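Local coordinates for 11S globulin subunit beta (Cucurbita maxima, PDB 2E9Q), which serves as a nutrient reserve in seeds, an 11S globulin of two cupin domains that assembles into hexamers, at residues D56-A61 / G374-I379; A61-I66 / I158-T163; S81-L86 / P172-F177. All coordinates share one frame; numbering follows the deposited sequence. Where two conformers were deposited one is given.

How the contacts relate
After strands 39-43 and 46-50 the chain reaches helix 56-61, where contact 1 closes the longest loop of the three, 313 residues on, by setting that helix of the N-terminal cupin against strand 376-379 of the C-terminal one. Contacts 2 and 3 both lie within that span. Contact 2 starts at A61, the residue it shares with contact 1, and pairs strand 63-70 with strand 155-162. Contact 3 sets the end of strand 74-81 and the turn into strand 85-91 against the segment leading into strand 176-178; its segments alternate with those of contact 2, so the two loops cross. Strands 155-162 and 85-91 are sheet neighbours, and the centres of contacts 2 and 3 lie about 8 Å apart.

Contact 1: D56-A61 / G374-I379; sequences DEFQCA and GQVLMI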
loop_
_atom_site.group_PDB
_atom_site.type_symbol
_atom_site.label_atom_id
_atom_site.label_comp_id
_atom_site.label_asym_id
_atom_site.label_seq_id
_atom_site.Cartn_x
_atom_site.Cartn_y
_atom_site.Cartn_z
ATOM N N ASP A 56 13.671 -11.523 -13.992
ATOM C CA ASP A 56 13.503 -10.062 -13.917
ATOM C C ASP A 56 12.045 -9.551 -13.940
ATOM O O ASP A 56 11.657 -8.762 -13.070
ATOM C CB ASP A 56 14.291 -9.373 -15.034
ATOM C CG ASP A 56 15.810 -9.467 -14.833
ATOM O OD1 ASP A 56 16.551 -9.299 -15.824
ATOM O OD2 ASP A 56 16.259 -9.697 -13.688
ATOM N N GLU A 57 11.248 -9.977 -14.920
ATOM C CA GLU A 57 9.848 -9.534 -14.996
ATOM C C GLU A 57 9.091 -9.934 -13.735
ATOM O O GLU A 57 8.392 -9.120 -13.136
ATOM C CB GLU A 57 9.087 -10.179 -16.163
ATOM C CG GLU A 57 9.679 -10.058 -17.529
ATOM C CD GLU A 57 10.717 -11.108 -17.815
ATOM O OE1 GLU A 57 11.869 -10.923 -17.377
ATOM O OE2 GLU A 57 10.371 -12.117 -18.467
ATOM N N PHE A 58 9.212 -11.208 -13.365
ATOM C CA PHE A 58 8.529 -11.732 -12.190
ATOM C C PHE A 58 8.868 -10.966 -10.930
ATOM O O PHE A 58 7.983 -10.602 -10.153
ATOM C CB PHE A 58 8.874 -13.208 -11.975
ATOM C CG PHE A 58 8.086 -14.152 -12.843
ATOM C CD1 PHE A 58 8.015 -15.505 -12.530
ATOM C CD2 PHE A 58 7.417 -13.694 -13.973
ATOM C CE1 PHE A 58 7.287 -16.389 -13.330
ATOM C CE2 PHE A 58 6.689 -14.575 -14.777
ATOM C CZ PHE A 58 6.627 -15.919 -14.452
ATOM N N GLN A 59 10.159 -10.732 -10.734
ATOM C CA GLN A 59 10.633 -10.029 -9.561
ATOM C C GLN A 59 10.030 -8.628 -9.511
ATOM O O GLN A 59 9.652 -8.149 -8.452
ATOM C CB GLN A 59 12.161 -9.962 -9.599
ATOM C CG GLN A 59 12.825 -9.785 -8.253
ATOM C CD GLN A 59 14.347 -9.791 -8.359
ATOM O OE1 GLN A 59 15.049 -9.521 -7.386
ATOM N NE2 GLN A 59 14.859 -10.106 -9.543
ATOM N N CYS A 60 9.925 -7.973 -10.659
ATOM C CA CYS A 60 9.359 -6.634 -10.689
ATOM C C CYS A 60 7.926 -6.676 -10.185
ATOM O O CYS A 60 7.535 -5.907 -9.296
ATOM C CB CYS A 60 9.370 -6.091 -12.106
ATOM S SG CYS A 60 8.706 -4.406 -12.246
ATOM N N ALA A 61 7.153 -7.593 -10.759
ATOM C CA ALA A 61 5.756 -7.759 -10.410
ATOM C C ALA A 61 5.545 -8.573 -9.135
ATOM O O ALA A 61 4.463 -8.567 -8.577
ATOM C CB ALA A 61 5.006 -8.399 -11.576
ATOM N N GLY A 374 2.458 -24.289 -22.198
ATOM C CA GLY A 374 3.315 -24.575 -21.065
ATOM C C GLY A 374 4.228 -23.438 -20.667
ATOM O O GLY A 374 4.877 -23.506 -19.625
ATOM N N GLN A 375 4.275 -22.389 -21.481
ATOM C CA GLN A 375 5.139 -21.259 -21.177
ATOM C C GLN A 375 4.412 -20.062 -20.577
ATOM O O GLN A 375 3.203 -19.908 -20.743
ATOM C CB GLN A 375 5.882 -20.803 -22.435
ATOM C CG GLN A 375 6.778 -21.863 -23.070
ATOM C CD GLN A 375 7.594 -21.294 -24.221
ATOM O OE1 GLN A 375 7.063 -20.606 -25.098
ATOM N NE2 GLN A 375 8.891 -21.577 -24.219
ATOM N N VAL A 376 5.186 -19.207 -19.906
ATOM C CA VAL A 376 4.681 -18.000 -19.261
ATOM C C VAL A 376 5.363 -16.714 -19.743
ATOM O O VAL A 376 6.588 -16.624 -19.766
ATOM C CB VAL A 376 4.882 -18.080 -17.732
ATOM C CG1 VAL A 376 4.410 -16.772 -17.069
ATOM C CG2 VAL A 376 4.137 -19.296 -17.171
ATOM N N LEU A 377 4.564 -15.728 -20.133
ATOM C CA LEU A 377 5.078 -14.434 -20.553
ATOM C C LEU A 377 4.433 -13.396 -19.633
ATOM O O LEU A 377 3.213 -13.287 -19.575
ATOM C CB LEU A 377 4.726 -14.122 -22.010
ATOM C CG LEU A 377 5.169 -12.712 -22.453
ATOM C CD1 LEU A 377 6.695 -12.593 -22.435
ATOM C CD2 LEU A 377 4.643 -12.420 -23.839
ATOM N N MET A 378 5.266 -12.658 -18.905
ATOM C CA MET A 378 4.823 -11.631 -17.967
ATOM C C MET A 378 4.788 -10.329 -18.736
ATOM O O MET A 378 5.828 -9.862 -19.194
ATOM C CB MET A 378 5.841 -11.536 -16.822
ATOM C CG MET A 378 5.324 -11.101 -15.450
ATOM S SD MET A 378 4.742 -9.396 -15.294
ATOM C CE MET A 378 6.270 -8.543 -15.002
ATOM N N ILE A 379 3.598 -9.758 -18.917
ATOM C CA ILE A 379 3.453 -8.486 -19.618
ATOM C C ILE A 379 3.269 -7.377 -18.583
ATOM O O ILE A 379 2.234 -7.306 -17.911
ATOM C CB ILE A 379 2.222 -8.472 -20.529
ATOM C CG1 ILE A 379 2.213 -9.706 -21.438
ATOM C CG2 ILE A 379 2.185 -7.171 -21.317
ATOM C CD1 ILE A 379 3.163 -9.629 -22.594
HETATM O O HOH W 1 8.086 -13.424 -19.067
#
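The F58 ring is met at its edge, near its own plane: V376 CG1 comes up to CZ at 3.5 Å, and M378 CG lies 3.6 Å from CD2, farther round the same rim. The F58 and V376 side chains cross at about a right angle, whereas those of F58 and M378 slide past each other in opposite directions. The V376 branch that touches is the one anti to its backbone N (chi1 177°). M378 starts beside the F58 rim, bends at chi2 and chi3, and brings its SD 3.9 Å from A61 CB. Its CB also packs on E57 CB at 3.6 Å. This is a helix laid on the outermost strand of a C-terminal cupin sheet, the axes 8.6 Å apart and inclined at 50°, so the contact joins the two cupin domains of one subunit. No direct hydrogen bond spans it. Instead a water donates to E57 OE2 at 2.7 Å and accepts from M378 N, while the same carboxylate oxygen takes a bond from R33 N. V346 of the neighbouring strand 345-350 also touches V376 and M378, and C60 pins the helix to C27 through a disulfide.

Contact 2: A61-I66 / I158-T163; sequences AGVNMI and IVFADT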
loop_
_atom_site.group_PDB
_atom_site.type_symbol
_atom_site.label_atom_id
_atom_site.label_comp_id
_atom_site.label_asym_id
_atom_site.label_seq_id
_atom_site.Cartn_x
_atom_site.Cartn_y
_atom_site.Cartn_z
ATOM N N ALA A 61 7.153 -7.593 -10.759
ATOM C CA ALA A 61 5.756 -7.759 -10.410
ATOM C C ALA A 61 5.545 -8.573 -9.135
ATOM O O ALA A 61 4.463 -8.567 -8.577
ATOM C CB ALA A 61 5.006 -8.399 -11.576
ATOM N N GLY A 62 6.581 -9.254 -8.667
ATOM C CA GLY A 62 6.442 -10.050 -7.466
ATOM C C GLY A 62 5.450 -11.177 -7.686
ATOM O O GLY A 62 4.512 -11.375 -6.908
ATOM N N VAL A 63 5.647 -11.920 -8.763
ATOM C CA VAL A 63 4.758 -13.023 -9.059
ATOM C C VAL A 63 5.532 -14.333 -9.007
ATOM O O VAL A 63 6.762 -14.353 -9.147
ATOM C CB VAL A 63 4.114 -12.875 -10.473
ATOM C CG1 VAL A 63 3.581 -11.465 -10.660
ATOM C CG2 VAL A 63 5.121 -13.204 -11.553
ATOM N N ASN A 64 4.798 -15.415 -8.784
ATOM C CA ASN A 64 5.358 -16.754 -8.751
ATOM C C ASN A 64 4.374 -17.599 -9.545
ATOM O O ASN A 64 3.172 -17.304 -9.572
ATOM C CB ASN A 64 5.424 -17.299 -7.327
ATOM C CG ASN A 64 6.239 -16.431 -6.398
ATOM O OD1 ASN A 64 5.828 -15.321 -6.036
ATOM N ND2 ASN A 64 7.401 -16.930 -5.999
ATOM N N MET A 65 4.883 -18.635 -10.202
ATOM C CA MET A 65 4.049 -19.544 -10.983
ATOM C C MET A 65 4.432 -20.974 -10.620
ATOM O O MET A 65 5.613 -21.333 -10.605
ATOM C CB MET A 65 4.270 -19.319 -12.480
ATOM C CG MET A 65 3.251 -20.009 -13.387
ATOM S SD MET A 65 1.631 -19.209 -13.351
ATOM C CE MET A 65 2.021 -17.661 -14.126
ATOM N N ILE A 66 3.427 -21.787 -10.325
ATOM C CA ILE A 66 3.629 -23.174 -9.951
ATOM C C ILE A 66 2.627 -24.024 -10.722
ATOM O O ILE A 66 1.486 -23.606 -10.939
ATOM C CB ILE A 66 3.385 -23.358 -8.451
ATOM C CG1 ILE A 66 4.364 -22.485 -7.672
ATOM C CG2 ILE A 66 3.515 -24.818 -8.057
ATOM C CD1 ILE A 66 4.137 -22.501 -6.185
ATOM N N ILE A 158 -2.640 -24.697 -12.614
ATOM C CA ILE A 158 -1.765 -23.554 -12.814
ATOM C C ILE A 158 -1.960 -22.584 -11.641
ATOM O O ILE A 158 -2.964 -21.877 -11.562
ATOM C CB ILE A 158 -2.097 -22.847 -14.133
ATOM C CG1 ILE A 158 -2.156 -23.872 -15.273
ATOM C CG2 ILE A 158 -1.051 -21.778 -14.411
ATOM C CD1 ILE A 158 -0.874 -24.691 -15.448
ATOM N N VAL A 159 -0.990 -22.570 -10.735
ATOM C CA VAL A 159 -1.025 -21.735 -9.545
ATOM C C VAL A 159 -0.281 -20.408 -9.652
ATOM O O VAL A 159 0.944 -20.383 -9.769
ATOM C CB VAL A 159 -0.432 -22.482 -8.353
ATOM C CG1 VAL A 159 -0.551 -21.632 -7.085
ATOM C CG2 VAL A 159 -1.118 -23.840 -8.199
ATOM N N PHE A 160 -1.032 -19.312 -9.596
ATOM C CA PHE A 160 -0.478 -17.975 -9.650
ATOM C C PHE A 160 -0.506 -17.363 -8.249
ATOM O O PHE A 160 -1.555 -17.294 -7.599
ATOM C CB PHE A 160 -1.279 -17.123 -10.620
ATOM C CG PHE A 160 -0.901 -15.672 -10.614
ATOM C CD1 PHE A 160 -1.667 -14.746 -9.915
ATOM C CD2 PHE A 160 0.206 -15.224 -11.338
ATOM C CE1 PHE A 160 -1.341 -13.383 -9.936
ATOM C CE2 PHE A 160 0.544 -13.864 -11.370
ATOM C CZ PHE A 160 -0.232 -12.940 -10.668
ATOM N N ALA A 161 0.665 -16.948 -7.780
ATOM C CA ALA A 161 0.808 -16.351 -6.462
ATOM C C ALA A 161 1.439 -14.984 -6.610
ATOM O O ALA A 161 2.388 -14.803 -7.380
ATOM C CB ALA A 161 1.671 -17.237 -5.576
ATOM N N ASP A 162 0.909 -14.021 -5.870
ATOM C CA ASP A 162 1.409 -12.658 -5.922
ATOM C C ASP A 162 1.922 -12.238 -4.553
ATOM O O ASP A 162 1.140 -12.043 -3.615
ATOM C CB ASP A 162 0.292 -11.732 -6.396
ATOM C CG ASP A 162 0.634 -10.269 -6.246
ATOM O OD1 ASP A 162 1.810 -9.880 -6.446
ATOM O OD2 ASP A 162 -0.301 -9.498 -5.937
ATOM N N THR A 163 3.243 -12.105 -4.455
ATOM C CA THR A 163 3.921 -11.734 -3.216
ATOM C C THR A 163 3.888 -10.246 -2.926
ATOM O O THR A 163 4.089 -9.831 -1.795
ATOM C CB THR A 163 5.385 -12.186 -3.235
ATOM O OG1 THR A 163 6.069 -11.538 -4.316
ATOM C CG2 THR A 163 5.473 -13.693 -3.433
#
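Strands 63-66 and 158-162 run antiparallel at 161° with their axes 4.8 Å apart, N64 with A161 and I66 with V159 forming the hydrogen-bonded pairs, and V63 with D162 and M65 with F160 the non-hydrogen-bonded ones. A161 N to N64 O is practically straight (179°), and V159 N meets I66 O at 2.7 Å, nearly along the C=O axis. On the face of V63, M65, F160 and D162, the phenylalanine lies with CG anti to its backbone N (chi1 172°). Its CE2 reaches V63 CB at 3.8 Å, obliquely to the ring, while M65 CE, in the conformer given, stands at the ring's edge by CD2. Bent at chi2 and chi3, that conformer of M65 also sets SD against I158 CG2 at 3.9 Å. The other face has I66 CB on V159 CB, and N64 beside A161. There N64 OD1 is buried without a hydrogen-bonding partner and rests 3.1 Å from T163 CG2. At the helix end the backbone of G62 is gripped twice: T163 N and T163 OG1 (3.0 Å) both donate to G62 O from the same face of its carbonyl plane, the hydroxyl well above that plane. G62, with positive phi, is the C-prime residue of a Schellman motif closing helix 56-61. A CB there would crowd T163 OG1. D162 OD1 turns to R164 N. In the jelly-roll sheet of the N-terminal cupin these strands are central: W51 bonds to M65 on one flank, L86 and F88 to F160 and I158 on the other, and V346 of strand 345-350 in the second cupin domain covers V63, M65 and F160.

Contact 3: S81-L86 / P172-F177; sequences SNAPKL and PYLRKF
N82 reaches across to the backbone of Y173-R175. From CB, chi1 of 63° sets CG between the backbone N and the carbonyl carbon, turned to the other segment, with R175 N and Y173 O each 3.8 Å away. At the tip OD1 accepts from R175 N at 2.9 Å, the donor standing above the amide plane, and ND2 donates to Y173 O at 3.0 Å and, weakly, to N168 OD1. ND2 also lies at the edge of the R175 guanidinium; in the conformer given, its plane is turned 83° from the amide and NH1 makes a salt bridge to D171. The backbone adds a weak bond, N82 N to R175 O. An alanine here would probably leave R175 N and Y173 O without these partners and the 172-177 segment less firmly fixed. Beside the asparagine, A83 CB packs on L174 CD1 at 3.7 Å. Further along, the ammonium groups of K85 and K176 come within 4.4 Å, NZ to NZ, where a water accepting from both probably eases their repulsion. S81 and K176 form a non-hydrogen-bonded antiparallel pair, so strand 74-81 takes strand 176-178 as a neighbour. L174 extends over N64 and I66 of strand 63-70 and A161 of strand 155-162, bridging to the other sheet of the jelly roll, while N361 of a neighbouring subunit packs on R175 and F177.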
loop_
_atom_site.group_PDB
_atom_site.type_symbol
_atom_site.label_atom_id
_atom_site.label_comp_id
_atom_site.label_asym_id
_atom_site.label_seq_id
_atom_site.Cartn_x
_atom_site.Cartn_y
_atom_site.Cartn_z
ATOM N N SER A 81 -0.143 -20.318 2.584
ATOM C CA SER A 81 0.977 -19.457 2.227
ATOM C C SER A 81 0.743 -17.980 2.538
ATOM O O SER A 81 -0.402 -17.536 2.728
ATOM C CB SER A 81 1.333 -19.633 0.745
ATOM O OG SER A 81 0.190 -19.557 -0.076
ATOM N N ASN A 82 1.844 -17.227 2.568
ATOM C CA ASN A 82 1.827 -15.803 2.879
ATOM C C ASN A 82 1.307 -14.934 1.749
ATOM O O ASN A 82 1.201 -13.728 1.900
ATOM C CB ASN A 82 3.239 -15.346 3.262
ATOM C CG ASN A 82 4.240 -15.498 2.117
ATOM O OD1 ASN A 82 4.146 -16.422 1.307
ATOM N ND2 ASN A 82 5.213 -14.599 2.061
ATOM N N ALA A 83 0.976 -15.546 0.622
ATOM C CA ALA A 83 0.488 -14.797 -0.524
ATOM C C ALA A 83 -0.821 -15.360 -1.068
ATOM O O ALA A 83 -1.061 -16.561 -0.992
ATOM C CB ALA A 83 1.548 -14.795 -1.624
ATOM N N PRO A 84 -1.686 -14.490 -1.616
ATOM C CA PRO A 84 -2.975 -14.905 -2.184
ATOM C C PRO A 84 -2.689 -15.672 -3.478
ATOM O O PRO A 84 -1.690 -15.400 -4.169
ATOM C CB PRO A 84 -3.675 -13.582 -2.493
ATOM C CG PRO A 84 -2.915 -12.556 -1.710
ATOM C CD PRO A 84 -1.503 -13.038 -1.764
ATOM N N LYS A 85 -3.574 -16.601 -3.822
ATOM C CA LYS A 85 -3.397 -17.396 -5.023
ATOM C C LYS A 85 -4.657 -17.589 -5.838
ATOM O O LYS A 85 -5.781 -17.589 -5.317
ATOM C CB LYS A 85 -2.878 -18.796 -4.669
ATOM C CG LYS A 85 -1.478 -18.865 -4.095
ATOM C CD LYS A 85 -1.217 -20.268 -3.561
ATOM C CE LYS A 85 0.190 -20.412 -3.006
ATOM N NZ LYS A 85 0.493 -21.828 -2.647
ATOM N N LEU A 86 -4.444 -17.767 -7.129
ATOM C CA LEU A 86 -5.495 -18.053 -8.062
ATOM C C LEU A 86 -4.964 -19.349 -8.646
ATOM O O LEU A 86 -3.748 -19.513 -8.808
ATOM C CB LEU A 86 -5.592 -16.971 -9.126
ATOM C CG LEU A 86 -6.828 -16.075 -9.100
ATOM C CD1 LEU A 86 -7.418 -15.931 -7.710
ATOM C CD2 LEU A 86 -6.430 -14.748 -9.676
ATOM N N PRO A 172 8.863 -10.213 -0.332
ATOM C CA PRO A 172 8.483 -10.685 -1.670
ATOM C C PRO A 172 8.817 -12.129 -1.994
ATOM O O PRO A 172 8.925 -12.502 -3.161
ATOM C CB PRO A 172 9.205 -9.710 -2.587
ATOM C CG PRO A 172 10.486 -9.499 -1.849
ATOM C CD PRO A 172 10.014 -9.295 -0.422
ATOM N N TYR A 173 8.952 -12.943 -0.960
ATOM C CA TYR A 173 9.285 -14.343 -1.132
ATOM C C TYR A 173 8.171 -15.279 -0.643
ATOM O O TYR A 173 7.678 -15.173 0.480
ATOM C CB TYR A 173 10.597 -14.657 -0.407
ATOM C CG TYR A 173 11.803 -14.004 -1.050
ATOM C CD1 TYR A 173 12.234 -14.395 -2.313
ATOM C CD2 TYR A 173 12.499 -12.983 -0.404
ATOM C CE1 TYR A 173 13.326 -13.789 -2.923
ATOM C CE2 TYR A 173 13.594 -12.368 -1.005
ATOM C CZ TYR A 173 14.002 -12.776 -2.264
ATOM O OH TYR A 173 15.088 -12.173 -2.862
ATOM N N LEU A 174 7.764 -16.175 -1.536
ATOM C CA LEU A 174 6.699 -17.128 -1.289
ATOM C C LEU A 174 7.053 -18.220 -0.270
ATOM O O LEU A 174 8.098 -18.870 -0.359
ATOM C CB LEU A 174 6.280 -17.743 -2.625
ATOM C CG LEU A 174 4.988 -18.553 -2.676
ATOM C CD1 LEU A 174 3.852 -17.696 -2.172
ATOM C CD2 LEU A 174 4.731 -19.017 -4.103
ATOM N N ARG A 175 6.172 -18.400 0.707
ATOM C CA ARG A 175 6.360 -19.389 1.760
ATOM C C ARG A 175 5.089 -20.236 1.877
ATOM O O ARG A 175 3.986 -19.699 1.961
ATOM C CB ARG A 175 6.627 -18.691 3.099
ATOM C CG ARG A 175 7.812 -17.731 3.109
ATOM C CD ARG A 175 8.029 -17.136 4.494
ATOM N NE ARG A 175 9.280 -16.386 4.611
ATOM C CZ ARG A 175 9.561 -15.274 3.938
ATOM N NH1 ARG A 175 8.681 -14.765 3.085
ATOM N NH2 ARG A 175 10.728 -14.666 4.121
ATOM N N LYS A 176 5.225 -21.555 1.871
ATOM C CA LYS A 176 4.046 -22.384 2.043
ATOM C C LYS A 176 4.222 -23.282 3.263
ATOM O O LYS A 176 5.172 -24.056 3.353
ATOM C CB LYS A 176 3.737 -23.211 0.789
ATOM C CG LYS A 176 2.373 -23.888 0.903
ATOM C CD LYS A 176 1.838 -24.469 -0.384
ATOM C CE LYS A 176 0.598 -25.317 -0.079
ATOM N NZ LYS A 176 0.013 -25.945 -1.276
ATOM N N PHE A 177 3.303 -23.141 4.214
ATOM C CA PHE A 177 3.304 -23.903 5.465
ATOM C C PHE A 177 2.406 -25.137 5.346
ATOM O O PHE A 177 1.175 -25.019 5.311
ATOM C CB PHE A 177 2.792 -23.031 6.629
ATOM C CG PHE A 177 3.564 -21.751 6.828
ATOM C CD1 PHE A 177 3.485 -20.720 5.896
ATOM C CD2 PHE A 177 4.384 -21.584 7.936
ATOM C CE1 PHE A 177 4.218 -19.537 6.066
ATOM C CE2 PHE A 177 5.123 -20.400 8.113
ATOM C CZ PHE A 177 5.036 -19.382 7.174
HETATM O O HOH W 2 -0.520 -24.359 -3.945
#